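Local coordinates for putative DNA-binding protein (Ralstonia eutropha, PDB 3HWU) that is of unknown function but carries a PCC (DUF296) domain and may bind DNA, probably as a trimer, at the interface of chains A and B. Sequence-based numbering; all coordinates share one arbitrary frame. Chains: chain A/B, Putative DNA-binding protein.

The interface of chains A and B. Residues chain A 97, 100-101; chain B 54-56, 65-67, 69, 105-106.
A:Phe101 drives its phenyl ring into chain B, where it meets strands 51-58 and 63-70 and strand 103-106, at B:Gly105, in a subunit contact between two PCC (DUF296) domains. The deposited assembly is a trimer, and the A-B interface as a whole is not an exact two-fold, consistent with a cyclic arrangement, which is probably the biological one. With 133 Å² of its surface hidden by the partner, A:Phe101 accounts for about half of the 261 Å² in the patch.

One face of the ring takes B:Lys67 CB, 3.8 Å from the centroid and displaced toward the rim, a CH-pi contact. With B:Lys67 CG anti to the backbone N (chi1 -175°), the extended chain carries CD out past the rim, 3.6 Å from A:Phe101 CD2; the side chain is incomplete in the model, and its amino end supports no claim. The rim meets backbone as well: the carbonyl oxygens of B:Asp65 and B:Gly105 lie at the edge in plane, B:Asp65 O being 3.4 Å from A:Phe101 CZ. B:Phe54 touches A:Phe101 CD1 with its beta-carbon CB at 3.7 Å, while its ring points back the other way.

Polar bonds anchor the base of this plug. B:Gly105 N donates to A:Phe101 O at 2.8 Å, in the carbonyl plane and 151° at the hydrogen. B:Gly105 O in turn accepts A:Thr97 OG1 at 3.1 Å, from 46° out of the carbonyl plane, and a water linked to the same hydroxyl (2.7 Å from A:Thr97 OG1) also reaches it.

In the second shell, B:Gly105 CA sits over the centre of the B:Phe54 ring, which thus backs the glycine that grips A:Phe101.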
loop_
_atom_site.group_PDB
_atom_site.type_symbol
_atom_site.label_atom_id
_atom_site.label_comp_id
_atom_site.label_asym_id
_atom_site.label_seq_id
_atom_site.Cartn_x
_atom_site.Cartn_y
_atom_site.Cartn_z
ATOM N N THR A 97 -0.427 -13.535 -4.192
ATOM C CA THR A 97 -1.196 -14.144 -5.259
ATOM C C THR A 97 -0.313 -15.180 -5.970
ATOM O O THR A 97 0.923 -15.072 -5.977
ATOM C CB THR A 97 -1.670 -13.105 -6.300
ATOM O OG1 THR A 97 -0.533 -12.522 -6.945
ATOM C CG2 THR A 97 -2.526 -11.988 -5.653
ATOM N N THR A 100 -3.180 -18.612 -10.032
ATOM C CA THR A 100 -4.622 -18.401 -10.185
ATOM C C THR A 100 -4.982 -16.908 -10.130
ATOM O O THR A 100 -6.126 -16.550 -10.401
ATOM C CB THR A 100 -5.437 -19.064 -9.073
ATOM O OG1 THR A 100 -5.276 -18.360 -7.832
ATOM C CG2 THR A 100 -5.106 -20.532 -8.930
ATOM N N PHE A 101 -4.022 -16.092 -9.695
ATOM C CA PHE A 101 -4.184 -14.656 -9.421
ATOM C C PHE A 101 -5.074 -14.314 -8.264
ATOM O O PHE A 101 -5.273 -13.147 -7.924
ATOM C CB PHE A 101 -4.552 -13.883 -10.688
ATOM C CG PHE A 101 -3.601 -14.129 -11.828
ATOM C CD1 PHE A 101 -2.490 -13.335 -11.981
ATOM C CD2 PHE A 101 -3.792 -15.175 -12.730
ATOM C CE1 PHE A 101 -1.613 -13.572 -13.019
ATOM C CE2 PHE A 101 -2.869 -15.445 -13.743
ATOM C CZ PHE A 101 -1.808 -14.620 -13.891
ATOM N N PHE B 54 -2.555 -8.899 -15.437
ATOM C CA PHE B 54 -1.495 -9.390 -14.595
ATOM C C PHE B 54 -0.759 -10.512 -15.309
ATOM O O PHE B 54 -1.271 -11.122 -16.248
ATOM C CB PHE B 54 -2.123 -9.915 -13.307
ATOM C CG PHE B 54 -2.854 -8.836 -12.545
ATOM C CD1 PHE B 54 -2.163 -8.045 -11.643
ATOM C CD2 PHE B 54 -4.198 -8.571 -12.779
ATOM C CE1 PHE B 54 -2.796 -7.058 -10.954
ATOM C CE2 PHE B 54 -4.829 -7.553 -12.072
ATOM C CZ PHE B 54 -4.106 -6.797 -11.170
ATOM N N GLY B 55 0.420 -10.833 -14.813
ATOM C CA GLY B 55 1.205 -11.927 -15.358
ATOM C C GLY B 55 1.840 -12.730 -14.239
ATOM O O GLY B 55 2.305 -12.145 -13.254
ATOM N N PHE B 56 1.900 -14.062 -14.377
ATOM C CA PHE B 56 2.606 -14.930 -13.448
ATOM C C PHE B 56 3.733 -15.540 -14.254
ATOM O O PHE B 56 3.529 -16.286 -15.227
ATOM C CB PHE B 56 1.710 -15.996 -12.822
ATOM C CG PHE B 56 2.325 -16.649 -11.643
ATOM C CD1 PHE B 56 2.354 -16.025 -10.407
ATOM C CD2 PHE B 56 2.888 -17.901 -11.744
ATOM C CE1 PHE B 56 2.951 -16.636 -9.321
ATOM C CE2 PHE B 56 3.468 -18.522 -10.653
ATOM C CZ PHE B 56 3.503 -17.878 -9.449
ATOM N N ASP B 65 2.419 -15.858 -17.898
ATOM C CA ASP B 65 1.071 -16.347 -18.191
ATOM C C ASP B 65 0.165 -15.175 -17.787
ATOM O O ASP B 65 0.202 -14.766 -16.613
ATOM C CB ASP B 65 0.707 -17.543 -17.324
ATOM C CG ASP B 65 -0.675 -18.117 -17.653
ATOM O OD1 ASP B 65 -0.957 -18.295 -18.849
ATOM O OD2 ASP B 65 -1.494 -18.412 -16.758
ATOM N N PRO B 66 -0.617 -14.616 -18.729
ATOM C CA PRO B 66 -1.411 -13.446 -18.383
ATOM C C PRO B 66 -2.848 -13.717 -18.025
ATOM O O PRO B 66 -3.426 -14.725 -18.418
ATOM C CB PRO B 66 -1.401 -12.656 -19.678
ATOM C CG PRO B 66 -1.484 -13.786 -20.748
ATOM C CD PRO B 66 -0.722 -14.948 -20.175
ATOM N N LYS B 67 -3.435 -12.749 -17.333
ATOM C CA LYS B 67 -4.865 -12.768 -17.003
ATOM C C LYS B 67 -5.405 -11.350 -16.945
ATOM O O LYS B 67 -4.809 -10.478 -16.306
ATOM C CB LYS B 67 -5.136 -13.470 -15.675
ATOM C CG LYS B 67 -6.610 -13.597 -15.372
ATOM C CD LYS B 67 -6.931 -14.667 -14.378
ATOM C CE LYS B 67 -8.396 -14.760 -14.105
ATOM N N TYR B 69 -8.606 -8.760 -16.075
ATOM C CA TYR B 69 -9.834 -8.443 -15.370
ATOM C C TYR B 69 -10.419 -7.166 -15.915
ATOM O O TYR B 69 -9.703 -6.264 -16.272
ATOM C CB TYR B 69 -9.570 -8.289 -13.868
ATOM C CG TYR B 69 -9.081 -9.541 -13.211
ATOM C CD1 TYR B 69 -7.747 -9.892 -13.227
ATOM C CD2 TYR B 69 -9.946 -10.421 -12.628
ATOM C CE1 TYR B 69 -7.342 -11.065 -12.642
ATOM C CE2 TYR B 69 -9.545 -11.594 -12.063
ATOM C CZ TYR B 69 -8.229 -11.922 -12.059
ATOM O OH TYR B 69 -7.848 -13.117 -11.459
ATOM N N GLY B 105 -4.900 -10.403 -8.266
ATOM C CA GLY B 105 -3.878 -9.517 -8.765
ATOM C C GLY B 105 -2.510 -10.160 -8.799
ATOM O O GLY B 105 -2.392 -11.362 -9.100
ATOM N N GLY B 106 -1.488 -9.362 -8.529
ATOM C CA GLY B 106 -0.099 -9.749 -8.663
ATOM C C GLY B 106 0.680 -8.745 -9.471
ATOM O O GLY B 106 0.488 -7.520 -9.323
HETATM O O HOH W 1 -0.151 -13.688 -9.316
#